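Side-chain contacts in ORF10 (Moritella marina, PDB 6RIW), which forms the ketosynthase-chain length factor part of a polyunsaturated fatty acid synthase and probably catalyses the condensation steps that lengthen the acyl chain: residues S528-L533 against Q554-Q559; E297-P302 against Q636-I641; A147-D152 against H930-Q935; T621-D626 against S924-L929; T379-A384 against R431-S436. One frame throughout, in Å; residues are numbered along the deposited sequence.

The largest loop opens at 147-152, at the end of helix 129-148, and closes on helix 929-934 (contact 3); it contains all the others. Contact 2 opens next, at 297-302, and encloses two short helix-to-strand closures: contact 5 in the ketosynthase half and contact 1 in the chain length factor half. Before contact 2 closes at 636-641, joining the two halves, contact 4 opens at 621-626, so these two cross; contact 4 ties helix 614-628 to the loop before helix 929-934, closing just ahead of contact 3. Contacts 3 and 4 touch through V148 and L929, and Q554 of contact 1 reaches the carbonyl of I641 in contact 2.

Contact 1: residues S528-L533 against Q554-Q559; sequences SYVEQL and QLMMMQ
Where L533 and V530 meet M556 and L555, no ring or amide lies among the touching groups: methyl branches and a thioether make the contact. The Y529 ring lies well away, against L501, P502 and V741; the amide of Q559 sits at the border, OE1 4.6 Å from L533 CB and NE2 bonded to D534 O. The tightest point is L533 CD2 on M556 CG at 3.5 Å, closer than two such carbons usually pack, and M556 SD lies just as near to that methyl. The two side chains meet at a slant, the leucine branch resting on the middle of the methionine chain. L533 reaches it with CG set between its own backbone N and carbonyl carbon (chi1 52°), an uncommon choice for leucine. Bends at chi2 and chi3 carry M556 on past L533, and its CE ends 4.2 Å from V530 CG2. The other leucine methyl, L533 CD1, comes only loosely to L555 CB, at 4.4 Å.

This is strand-on-helix packing in the second ketosynthase-like domain, the chain length factor. Strand 532-536 pairs with strand 907-911, whose I910 also touches L555, while A745 of strand 741-752 adds to the cover of M556. All four touching side chains are buried and apolar, joined through shape and exclusion of water; the Q559–D534 bond beside them gives helix and strand a polar tie at the border.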
# COMPACT_ATOMS: atom_id res chain seq x y z
N SER A 528 -16.88 -18.32 -0.97
CA SER A 528 -16.41 -18.31 -2.36
C SER A 528 -14.88 -18.29 -2.37
O SER A 528 -14.22 -17.28 -2.62
CB SER A 528 -17.02 -17.14 -3.11
OG SER A 528 -16.59 -17.10 -4.46
N TYR A 529 -14.30 -19.45 -2.06
CA TYR A 529 -12.85 -19.57 -2.01
C TYR A 529 -12.31 -19.82 -3.40
O TYR A 529 -12.96 -20.46 -4.24
CB TYR A 529 -12.42 -20.72 -1.10
CG TYR A 529 -12.82 -20.59 0.34
CD1 TYR A 529 -12.08 -19.77 1.20
CD2 TYR A 529 -13.94 -21.25 0.85
CE1 TYR A 529 -12.43 -19.64 2.54
CE2 TYR A 529 -14.30 -21.11 2.19
CZ TYR A 529 -13.53 -20.32 3.03
OH TYR A 529 -13.89 -20.19 4.36
N VAL A 530 -11.07 -19.38 -3.61
CA VAL A 530 -10.30 -19.73 -4.79
C VAL A 530 -9.35 -20.86 -4.39
O VAL A 530 -8.46 -20.68 -3.56
CB VAL A 530 -9.52 -18.52 -5.34
CG1 VAL A 530 -8.59 -18.96 -6.47
CG2 VAL A 530 -10.48 -17.45 -5.83
N GLU A 531 -9.53 -22.05 -4.99
CA GLU A 531 -8.65 -23.16 -4.61
C GLU A 531 -7.29 -23.05 -5.29
O GLU A 531 -6.26 -23.34 -4.68
CB GLU A 531 -9.32 -24.51 -4.93
CG GLU A 531 -8.34 -25.71 -4.79
CD GLU A 531 -9.04 -27.07 -4.66
OE1 GLU A 531 -10.24 -27.18 -5.02
OE2 GLU A 531 -8.37 -28.03 -4.21
N GLN A 532 -7.27 -22.63 -6.55
CA GLN A 532 -6.05 -22.63 -7.35
C GLN A 532 -6.26 -21.75 -8.58
O GLN A 532 -7.38 -21.43 -8.95
CB GLN A 532 -5.67 -24.06 -7.77
CG GLN A 532 -6.74 -24.74 -8.59
CD GLN A 532 -6.51 -26.25 -8.71
OE1 GLN A 532 -6.22 -26.92 -7.72
NE2 GLN A 532 -6.62 -26.77 -9.91
N LEU A 533 -5.15 -21.38 -9.21
CA LEU A 533 -5.19 -20.72 -10.50
C LEU A 533 -4.24 -21.41 -11.47
O LEU A 533 -3.21 -21.96 -11.06
CB LEU A 533 -4.84 -19.24 -10.38
CG LEU A 533 -3.52 -19.02 -9.64
CD1 LEU A 533 -2.39 -18.77 -10.63
CD2 LEU A 533 -3.62 -17.87 -8.68
N GLN A 554 -0.22 -11.50 -6.25
CA GLN A 554 0.32 -10.85 -7.44
C GLN A 554 -0.02 -11.61 -8.71
O GLN A 554 -0.36 -11.00 -9.73
CB GLN A 554 1.83 -10.67 -7.28
CG GLN A 554 2.17 -9.72 -6.11
CD GLN A 554 3.43 -8.87 -6.34
OE1 GLN A 554 4.23 -9.13 -7.25
NE2 GLN A 554 3.62 -7.85 -5.49
N LEU A 555 0.02 -12.95 -8.68
CA LEU A 555 -0.30 -13.71 -9.89
C LEU A 555 -1.76 -13.50 -10.31
O LEU A 555 -2.06 -13.36 -11.50
CB LEU A 555 -0.03 -15.19 -9.66
CG LEU A 555 1.45 -15.50 -9.45
CD1 LEU A 555 1.63 -16.90 -8.91
CD2 LEU A 555 2.19 -15.32 -10.75
N MET A 556 -2.68 -13.51 -9.34
CA MET A 556 -4.09 -13.30 -9.65
C MET A 556 -4.32 -11.94 -10.28
O MET A 556 -5.08 -11.83 -11.25
CB MET A 556 -4.95 -13.43 -8.40
CG MET A 556 -5.02 -14.82 -7.85
SD MET A 556 -6.42 -15.72 -8.55
CE MET A 556 -7.80 -14.86 -7.81
N MET A 557 -3.71 -10.88 -9.71
CA MET A 557 -3.87 -9.54 -10.25
C MET A 557 -3.30 -9.45 -11.66
O MET A 557 -3.89 -8.82 -12.56
CB MET A 557 -3.19 -8.51 -9.34
CG MET A 557 -3.05 -7.11 -9.98
SD MET A 557 -1.46 -6.88 -10.86
CE MET A 557 -1.86 -5.50 -11.93
N MET A 558 -2.15 -10.08 -11.88
CA MET A 558 -1.50 -9.97 -13.18
C MET A 558 -2.33 -10.61 -14.27
O MET A 558 -2.44 -10.08 -15.38
CB MET A 558 -0.11 -10.61 -13.12
CG MET A 558 0.90 -9.77 -12.35
SD MET A 558 2.17 -10.86 -11.67
CE MET A 558 3.12 -11.11 -13.16
N GLN A 559 -2.93 -11.77 -13.98
CA GLN A 559 -3.72 -12.48 -14.98
C GLN A 559 -4.97 -11.68 -15.36
O GLN A 559 -5.28 -11.55 -16.55
CB GLN A 559 -4.11 -13.86 -14.46
CG GLN A 559 -4.81 -14.71 -15.48
CD GLN A 559 -4.70 -16.19 -15.14
OE1 GLN A 559 -5.33 -16.66 -14.20
NE2 GLN A 559 -3.87 -16.91 -15.90

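Contact 2: residues E297-P302 against Q636-I641; sequences EFVLSP and QYTSFI
T638 meets three side chains of the turn at 297-302, and its CG2 methyl is shared among them. V299 CG2 comes nearest, 3.9 Å from T638 CB and equally close to T638 CG2. L300 CD1 approaches T638 CG2 to 4.1 Å from another direction, and F298 CZ reaches the same methyl at 4.1 Å, the ring and the threonine pointing at each other from opposite directions. With OG1 set between the backbone N and the carbonyl carbon (chi1 70°), T638 keeps its hydroxyl for N635 O and R648 NH2 and leaves CG2 for the apolar residues.

The contact spans the didomain: 297-302 belongs to the ketosynthase half and 636-641 to the chain length factor half, which pair much as the two subunits do in ketosynthase homodimers. One sign of this is strand 189-193 running antiparallel to strand 659-663 across the junction.

Further out, each side is shaped by a type I turn. From F298 to S301 the turn is closed by S301 N bonding to F298 O at 3.1 Å; within it V299 CG2 lies over one face of the F298 ring, toward its rim, and S301 OG lies at the ring's edge in its plane. The other turn runs from T638 to I641. S639, the second residue of that turn, donates from OG back to Q636 O at 2.7 Å. F640 CD2 sits 3.6 Å above the centre of the Y637 ring, whose hydroxyl bonds to the carbonyl of F230 in the ketosynthase half.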
# COMPACT_ATOMS: atom_id res chain seq x y z
N GLU A 297 14.13 -4.20 -17.54
CA GLU A 297 14.94 -4.50 -16.37
C GLU A 297 14.14 -5.32 -15.37
O GLU A 297 12.91 -5.27 -15.34
CB GLU A 297 15.44 -3.21 -15.67
CG GLU A 297 16.43 -2.38 -16.49
CD GLU A 297 17.74 -3.10 -16.73
OE1 GLU A 297 18.33 -2.92 -17.82
OE2 GLU A 297 18.18 -3.85 -15.82
N PHE A 298 14.87 -6.10 -14.58
CA PHE A 298 14.35 -6.79 -13.41
C PHE A 298 13.60 -5.80 -12.51
O PHE A 298 13.86 -4.59 -12.54
CB PHE A 298 15.54 -7.42 -12.68
CG PHE A 298 15.22 -8.09 -11.37
CD1 PHE A 298 14.41 -9.21 -11.32
CD2 PHE A 298 15.76 -7.60 -10.19
CE1 PHE A 298 14.13 -9.83 -10.11
CE2 PHE A 298 15.49 -8.21 -8.98
CZ PHE A 298 14.68 -9.33 -8.94
N VAL A 299 12.65 -6.31 -11.72
CA VAL A 299 11.78 -5.40 -10.96
C VAL A 299 12.53 -4.54 -9.94
O VAL A 299 12.00 -3.53 -9.48
CB VAL A 299 10.64 -6.17 -10.26
CG1 VAL A 299 9.72 -6.84 -11.28
CG2 VAL A 299 11.20 -7.18 -9.25
N LEU A 300 13.75 -4.92 -9.56
CA LEU A 300 14.50 -4.14 -8.58
C LEU A 300 15.55 -3.22 -9.20
O LEU A 300 16.19 -2.45 -8.48
CB LEU A 300 15.15 -5.06 -7.55
CG LEU A 300 14.20 -5.82 -6.61
CD1 LEU A 300 14.98 -6.61 -5.55
CD2 LEU A 300 13.20 -4.86 -5.95
N SER A 301 15.72 -3.24 -10.53
CA SER A 301 16.82 -2.52 -11.17
C SER A 301 16.31 -1.32 -11.95
O SER A 301 15.36 -1.45 -12.73
CB SER A 301 17.60 -3.45 -12.10
OG SER A 301 17.87 -4.69 -11.47
N PRO A 302 16.95 -0.16 -11.82
CA PRO A 302 16.47 1.04 -12.52
C PRO A 302 16.83 1.01 -14.00
O PRO A 302 17.82 0.41 -14.42
CB PRO A 302 17.20 2.18 -11.81
CG PRO A 302 18.47 1.53 -11.33
CD PRO A 302 18.12 0.12 -10.98
N GLN A 636 10.40 -14.48 -4.77
CA GLN A 636 9.26 -14.54 -3.87
C GLN A 636 9.16 -13.27 -3.02
O GLN A 636 8.07 -12.72 -2.84
CB GLN A 636 9.33 -15.78 -2.98
CG GLN A 636 8.05 -16.01 -2.18
CD GLN A 636 8.24 -16.91 -0.95
OE1 GLN A 636 9.36 -17.15 -0.49
NE2 GLN A 636 7.12 -17.39 -0.41
N TYR A 637 10.29 -12.77 -2.51
CA TYR A 637 10.19 -11.58 -1.68
C TYR A 637 9.80 -10.34 -2.48
O TYR A 637 9.12 -9.46 -1.94
CB TYR A 637 11.49 -11.33 -0.93
CG TYR A 637 11.33 -10.94 0.54
CD1 TYR A 637 10.97 -9.66 0.92
CD2 TYR A 637 11.60 -11.87 1.54
CE1 TYR A 637 10.85 -9.31 2.29
CE2 TYR A 637 11.49 -11.54 2.88
CZ TYR A 637 11.12 -10.27 3.25
OH TYR A 637 11.02 -10.01 4.62
N THR A 638 10.20 -10.23 -3.76
CA THR A 638 9.71 -9.09 -4.55
C THR A 638 8.19 -9.10 -4.66
O THR A 638 7.57 -8.04 -4.78
CB THR A 638 10.31 -9.06 -5.98
OG1 THR A 638 9.78 -10.14 -6.77
CG2 THR A 638 11.83 -9.13 -5.94
N SER A 639 7.57 -10.28 -4.63
CA SER A 639 6.11 -10.34 -4.66
C SER A 639 5.48 -10.03 -3.31
O SER A 639 4.25 -9.93 -3.24
CB SER A 639 5.62 -11.71 -5.17
OG SER A 639 5.79 -12.76 -4.23
N PHE A 640 6.27 -9.86 -2.24
CA PHE A 640 5.72 -9.32 -1.00
C PHE A 640 5.48 -7.82 -1.08
O PHE A 640 4.84 -7.26 -0.18
CB PHE A 640 6.67 -9.59 0.18
CG PHE A 640 6.83 -11.04 0.56
CD1 PHE A 640 6.15 -12.06 -0.09
CD2 PHE A 640 7.70 -11.38 1.60
CE1 PHE A 640 6.32 -13.40 0.31
CE2 PHE A 640 7.85 -12.69 1.99
CZ PHE A 640 7.17 -13.71 1.33
N ILE A 641 5.99 -7.15 -2.12
CA ILE A 641 5.98 -5.69 -2.23
C ILE A 641 4.82 -5.28 -3.14
O ILE A 641 4.84 -5.55 -4.34
CB ILE A 641 7.32 -5.18 -2.79
CG1 ILE A 641 8.49 -5.71 -1.94
CG2 ILE A 641 7.33 -3.67 -2.89
CD1 ILE A 641 9.84 -5.56 -2.58

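Contact 3: residues A147-D152 against H930-Q935; sequences AVLHPD and HAIKAQ
V148 and L149 meet K933 and I932 chiefly through carbon. L149 CD2 touches I932 CG2 at 3.8 Å, the better buried of the two pairs. The other is made by the aliphatic part of a lysine: K933 runs extended beyond CG and crosses V148 at about a right angle, its CE lying 3.5 Å from V148 CG1 while its chain also passes beside the V148 carbonyl oxygen.

The polar link across the gap is a water. It gives one hydrogen to L149 O at 2.6 Å and another to K933 O at 3.0 Å, joining two carbonyl oxygens that could not bond to each other directly.

Within 147-152 a side-chain to backbone bond helps shape the chain after the helix. D152 N donates to H150 ND1 at 2.9 Å, almost in the imidazole plane, and NE2 of the same ring bonds to K939 O, so the ring is gripped at both nitrogens.

L620 of helix 614-628 also packs on L149, and Q616 of that helix on I932. What results is peripheral helix packing, in which the last turn of helix 129-148 in the ketosynthase half meets the short helix 929-934, with water filling in where main chains face each other.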
# COMPACT_ATOMS: atom_id res chain seq x y z
N ALA A 147 2.60 -33.32 20.07
CA ALA A 147 2.34 -34.66 19.55
C ALA A 147 3.64 -35.40 19.23
O ALA A 147 3.70 -36.63 19.36
CB ALA A 147 1.46 -34.59 18.30
N VAL A 148 4.68 -34.67 18.84
CA VAL A 148 5.94 -35.30 18.44
C VAL A 148 6.83 -35.57 19.65
O VAL A 148 7.40 -36.66 19.77
CB VAL A 148 6.66 -34.42 17.40
CG1 VAL A 148 8.06 -34.91 17.16
CG2 VAL A 148 5.87 -34.42 16.08
N LEU A 149 6.96 -34.60 20.55
CA LEU A 149 8.01 -34.59 21.57
C LEU A 149 7.54 -35.00 22.95
O LEU A 149 8.18 -35.83 23.60
CB LEU A 149 8.64 -33.19 21.65
CG LEU A 149 9.26 -32.65 20.36
CD1 LEU A 149 9.67 -31.18 20.52
CD2 LEU A 149 10.45 -33.51 19.96
N HIS A 150 6.44 -34.43 23.41
CA HIS A 150 6.06 -34.50 24.81
C HIS A 150 4.75 -33.77 24.98
O HIS A 150 4.61 -32.63 24.51
CB HIS A 150 7.17 -33.88 25.68
CG HIS A 150 7.08 -34.25 27.12
ND1 HIS A 150 6.00 -33.92 27.91
CD2 HIS A 150 7.96 -34.89 27.93
CE1 HIS A 150 6.21 -34.36 29.14
NE2 HIS A 150 7.39 -34.96 29.18
N PRO A 151 3.76 -34.40 25.63
CA PRO A 151 2.46 -33.73 25.84
C PRO A 151 2.57 -32.44 26.62
O PRO A 151 1.66 -31.60 26.53
CB PRO A 151 1.65 -34.78 26.62
CG PRO A 151 2.68 -35.68 27.23
CD PRO A 151 3.80 -35.74 26.25
N ASP A 152 3.64 -32.24 27.38
CA ASP A 152 3.84 -31.02 28.15
C ASP A 152 4.77 -30.03 27.46
O ASP A 152 5.15 -29.02 28.07
CB ASP A 152 4.36 -31.37 29.55
CG ASP A 152 3.37 -32.23 30.34
OD1 ASP A 152 2.13 -32.01 30.23
OD2 ASP A 152 3.83 -33.13 31.07
N HIS A 930 14.30 -39.11 15.94
CA HIS A 930 14.17 -40.21 16.89
C HIS A 930 14.99 -39.95 18.15
O HIS A 930 14.50 -40.15 19.27
CB HIS A 930 14.60 -41.53 16.25
CG HIS A 930 14.41 -42.72 17.14
ND1 HIS A 930 15.40 -43.18 17.98
CD2 HIS A 930 13.35 -43.53 17.33
CE1 HIS A 930 14.96 -44.23 18.64
NE2 HIS A 930 13.71 -44.47 18.26
N ALA A 931 16.24 -39.49 17.99
CA ALA A 931 17.11 -39.23 19.13
C ALA A 931 16.65 -38.03 19.94
O ALA A 931 16.94 -37.95 21.14
CB ALA A 931 18.54 -39.00 18.64
N ILE A 932 15.96 -37.09 19.31
CA ILE A 932 15.41 -35.95 20.05
C ILE A 932 14.23 -36.41 20.88
O ILE A 932 14.10 -36.03 22.06
CB ILE A 932 15.04 -34.82 19.07
CG1 ILE A 932 16.30 -34.27 18.41
CG2 ILE A 932 14.28 -33.70 19.80
CD1 ILE A 932 16.05 -33.34 17.25
N LYS A 933 13.36 -37.24 20.31
CA LYS A 933 12.21 -37.76 21.05
C LYS A 933 12.65 -38.51 22.31
O LYS A 933 11.97 -38.46 23.34
CB LYS A 933 11.37 -38.66 20.16
CG LYS A 933 10.61 -37.96 19.05
CD LYS A 933 9.96 -38.98 18.10
CE LYS A 933 8.96 -38.32 17.16
NZ LYS A 933 8.27 -39.27 16.22
N ALA A 934 13.78 -39.22 22.23
CA ALA A 934 14.29 -39.99 23.37
C ALA A 934 14.88 -39.09 24.44
O ALA A 934 14.91 -39.46 25.62
CB ALA A 934 15.35 -40.98 22.89
N GLN A 935 15.37 -37.92 24.06
CA GLN A 935 15.80 -36.92 25.03
C GLN A 935 14.63 -36.30 25.79
O GLN A 935 14.86 -35.56 26.75
CB GLN A 935 16.57 -35.82 24.30
CG GLN A 935 17.95 -36.25 23.88
CD GLN A 935 18.93 -36.08 25.00
OE1 GLN A 935 19.18 -37.01 25.76
NE2 GLN A 935 19.48 -34.88 25.13
O HOH W 1 9.00 -38.34 23.43

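Contact 4: residues T621-D626 against S924-L929; sequences TNIAKD and SASSSL
S924 is the first residue of its segment to meet I623, which carries the whole contact from the side of helix 614-628. I623 CG2 lies 3.8 Å from S924 CB, and I623 CD1 sits 3.7 Å from S924 OG, so the serine is touched by both branches of the isoleucine. The hydroxyl has a separate task: S924 OG accepts the backbone N of S926 at 3.1 Å and 164°, an ST turn that bends the chain round A925 and brings the next serine back toward the helix.

S926 gives the closest approach, S926 CB to I623 CD1 at 3.6 Å, while its OG bonds to E619 OE2, one turn earlier on the same helix. In fold terms, a loop between helices 917-922 and 929-934 is laid along a helix of the chain length factor half, apolar at I623 and polar at E619.

A weak bond from S928 OG to S926 OG, 3.4 Å long, follows as the chain turns into helix 929-934. Replacing I623 by an alanine would probably open a gap between S924, S926 and L929 and leave the helix without its apolar grip on this loop. At L929, CG stands opposite the backbone N (chi1 -163°) and the side chain comes in beside the serines, with L929 CD1 reaching I623 CD1 at 4.0 Å; L929 also packs on V148 at the end of helix 129-148.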
# COMPACT_ATOMS: atom_id res chain seq x y z
N THR A 621 14.30 -26.96 15.02
CA THR A 621 13.84 -25.64 14.58
C THR A 621 13.52 -25.65 13.09
O THR A 621 12.48 -25.12 12.67
CB THR A 621 14.89 -24.58 14.91
OG1 THR A 621 15.16 -24.61 16.33
CG2 THR A 621 14.38 -23.20 14.55
N ASN A 622 14.36 -26.29 12.28
CA ASN A 622 14.13 -26.32 10.83
C ASN A 622 12.85 -27.08 10.47
O ASN A 622 12.15 -26.70 9.53
CB ASN A 622 15.33 -26.94 10.13
CG ASN A 622 16.49 -25.99 10.04
OD1 ASN A 622 16.32 -24.77 10.15
ND2 ASN A 622 17.69 -26.53 9.83
N ILE A 623 12.55 -28.14 11.21
CA ILE A 623 11.32 -28.90 10.95
C ILE A 623 10.10 -28.04 11.21
O ILE A 623 9.16 -28.00 10.40
CB ILE A 623 11.28 -30.18 11.80
CG1 ILE A 623 12.40 -31.15 11.40
CG2 ILE A 623 9.91 -30.87 11.67
CD1 ILE A 623 12.57 -32.24 12.45
N ALA A 624 10.08 -27.34 12.35
CA ALA A 624 8.97 -26.45 12.68
C ALA A 624 8.86 -25.31 11.67
O ALA A 624 7.76 -24.98 11.22
CB ALA A 624 9.14 -25.90 14.10
N LYS A 625 9.99 -24.68 11.32
CA LYS A 625 9.99 -23.57 10.37
C LYS A 625 9.39 -23.99 9.03
O LYS A 625 8.56 -23.27 8.44
CB LYS A 625 11.41 -23.06 10.16
CG LYS A 625 11.96 -22.19 11.30
CD LYS A 625 13.37 -21.76 10.92
CE LYS A 625 13.88 -20.64 11.84
NZ LYS A 625 15.34 -20.43 11.63
N ASP A 626 9.83 -25.14 8.51
CA ASP A 626 9.35 -25.59 7.20
C ASP A 626 7.86 -25.89 7.21
O ASP A 626 7.21 -25.82 6.16
CB ASP A 626 10.14 -26.81 6.74
CG ASP A 626 11.56 -26.46 6.33
OD1 ASP A 626 11.88 -25.24 6.22
OD2 ASP A 626 12.36 -27.39 6.11
N SER A 924 7.13 -35.62 10.00
CA SER A 924 8.46 -35.33 9.48
C SER A 924 9.26 -36.62 9.35
O SER A 924 9.19 -37.50 10.21
CB SER A 924 9.20 -34.37 10.41
OG SER A 924 10.58 -34.39 10.12
N ALA A 925 10.01 -36.71 8.25
CA ALA A 925 10.87 -37.85 7.96
C ALA A 925 12.30 -37.65 8.45
O ALA A 925 13.20 -38.41 8.05
CB ALA A 925 10.85 -38.15 6.46
N SER A 926 12.54 -36.64 9.29
CA SER A 926 13.87 -36.39 9.83
C SER A 926 14.39 -37.58 10.62
O SER A 926 13.73 -38.06 11.55
CB SER A 926 13.84 -35.14 10.72
OG SER A 926 14.96 -35.13 11.59
N SER A 927 15.60 -38.03 10.27
CA SER A 927 16.22 -39.16 10.96
C SER A 927 16.61 -38.80 12.39
O SER A 927 16.38 -39.59 13.32
CB SER A 927 17.44 -39.63 10.18
OG SER A 927 18.19 -38.51 9.70
N SER A 928 17.21 -37.62 12.61
CA SER A 928 17.63 -37.25 13.95
C SER A 928 16.46 -36.98 14.89
O SER A 928 16.68 -36.79 16.09
CB SER A 928 18.55 -36.03 13.90
OG SER A 928 17.98 -34.97 13.16
N LEU A 929 15.23 -36.99 14.39
CA LEU A 929 14.08 -36.76 15.25
C LEU A 929 13.91 -37.87 16.28
O LEU A 929 13.44 -37.61 17.40
CB LEU A 929 12.82 -36.61 14.40
CG LEU A 929 11.58 -35.97 15.04
CD1 LEU A 929 11.90 -34.61 15.65
CD2 LEU A 929 10.45 -35.85 14.02

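Contact 5: residues T379-A384 against R431-S436; sequences TKAMLA and RTAGVS
A381 and V435 make the close part of this contact: A381 CB, turned squarely to the strand, rests 3.8 Å from V435 CG2. V435 presents that methyl because CG1 is the one placed trans to the backbone N (chi1 180°), which leaves CG2 on the side of the helix. A second methyl, A433 CB, faces A381 CB more loosely at 4.5 Å. The alternation of the strand explains the pattern, since A433 and V435 both point at the helix while G434 between them has no side chain to offer. L449 of the neighbouring strand touches both A381 and V435, and M378 and L385 of the helix extend the same layer over V435 and A433.

Toward the start of the strand the fit slackens. R431, the partly exposed member of its segment, starts toward the helix, but its side chain comes no nearer than 4.9 Å to 379-384 and packs instead on L385, further along the same helix; W419 lies against both R431 and A384.

Strand 432-439 runs between 327-329 and 443-450 in the ketosynthase half, and helix 374-387 lies on it with helix 19-27 packed against another side through F22, W23 and L26, the layered build of the thiolase-like fold. K380 reaches over to the adjoining strand 327-329, where NZ forms a salt bridge with E329 and bonds to the Y327 hydroxyl. Across the contact the chemistry is methyl against methyl: the small alanine side chains let helix and strand approach closely, A381 CA to A433 CA being 6.7 Å, and the association rests on burial and close fit.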
# COMPACT_ATOMS: atom_id res chain seq x y z
N THR A 379 11.87 18.12 1.82
CA THR A 379 12.01 19.09 2.89
C THR A 379 13.35 19.82 2.80
O THR A 379 13.40 21.05 2.90
CB THR A 379 11.82 18.40 4.25
OG1 THR A 379 10.53 17.76 4.29
CG2 THR A 379 11.91 19.41 5.40
N LYS A 380 14.43 19.06 2.58
CA LYS A 380 15.75 19.65 2.39
C LYS A 380 15.75 20.66 1.24
O LYS A 380 16.28 21.78 1.37
CB LYS A 380 16.78 18.54 2.13
CG LYS A 380 18.20 19.02 1.83
CD LYS A 380 19.16 17.84 1.73
CE LYS A 380 20.45 18.21 1.01
NZ LYS A 380 21.18 16.98 0.55
N ALA A 381 15.16 20.28 0.10
CA ALA A 381 15.19 21.17 -1.05
C ALA A 381 14.36 22.43 -0.82
O ALA A 381 14.78 23.54 -1.16
CB ALA A 381 14.72 20.43 -2.30
N MET A 382 13.16 22.28 -0.23
CA MET A 382 12.34 23.46 0.02
C MET A 382 12.96 24.39 1.04
O MET A 382 12.86 25.62 0.91
CB MET A 382 10.93 23.05 0.48
CG MET A 382 10.15 22.33 -0.59
SD MET A 382 8.61 21.67 0.07
CE MET A 382 8.22 20.51 -1.26
N LEU A 383 13.60 23.84 2.08
CA LEU A 383 14.27 24.70 3.04
C LEU A 383 15.51 25.36 2.42
O LEU A 383 15.81 26.52 2.72
CB LEU A 383 14.65 23.93 4.31
CG LEU A 383 13.46 23.55 5.21
CD1 LEU A 383 13.91 22.73 6.42
CD2 LEU A 383 12.65 24.77 5.64
N ALA A 384 16.22 24.63 1.57
CA ALA A 384 17.39 25.19 0.89
C ALA A 384 16.99 26.31 -0.06
O ALA A 384 17.71 27.32 -0.18
CB ALA A 384 18.13 24.10 0.13
N ARG A 431 15.50 30.91 -7.93
CA ARG A 431 16.18 29.72 -7.46
C ARG A 431 15.32 28.50 -7.75
O ARG A 431 14.13 28.50 -7.43
CB ARG A 431 16.46 29.82 -5.96
CG ARG A 431 17.60 30.78 -5.60
CD ARG A 431 18.01 30.62 -4.15
NE ARG A 431 16.94 31.05 -3.26
CZ ARG A 431 17.09 31.94 -2.28
NH1 ARG A 431 18.27 32.52 -2.07
NH2 ARG A 431 16.04 32.27 -1.53
N THR A 432 15.92 27.47 -8.35
CA THR A 432 15.17 26.34 -8.86
C THR A 432 15.86 25.03 -8.50
O THR A 432 17.08 24.89 -8.69
CB THR A 432 14.99 26.46 -10.38
OG1 THR A 432 14.35 27.71 -10.67
CG2 THR A 432 14.13 25.33 -10.92
N ALA A 433 15.09 24.08 -7.98
CA ALA A 433 15.61 22.78 -7.58
C ALA A 433 14.74 21.67 -8.16
O ALA A 433 13.53 21.84 -8.34
CB ALA A 433 15.67 22.65 -6.05
N GLY A 434 15.37 20.54 -8.45
CA GLY A 434 14.65 19.32 -8.78
C GLY A 434 14.72 18.35 -7.62
O GLY A 434 15.65 18.38 -6.82
N VAL A 435 13.71 17.49 -7.50
CA VAL A 435 13.76 16.36 -6.58
C VAL A 435 13.38 15.11 -7.35
O VAL A 435 12.32 15.08 -8.00
CB VAL A 435 12.83 16.54 -5.36
CG1 VAL A 435 12.95 15.32 -4.43
CG2 VAL A 435 13.14 17.80 -4.61
N SER A 436 14.22 14.08 -7.28
CA SER A 436 14.01 12.82 -7.99
C SER A 436 13.84 11.68 -7.00
O SER A 436 14.55 11.60 -6.00
CB SER A 436 15.17 12.51 -8.96
OG SER A 436 15.49 13.63 -9.77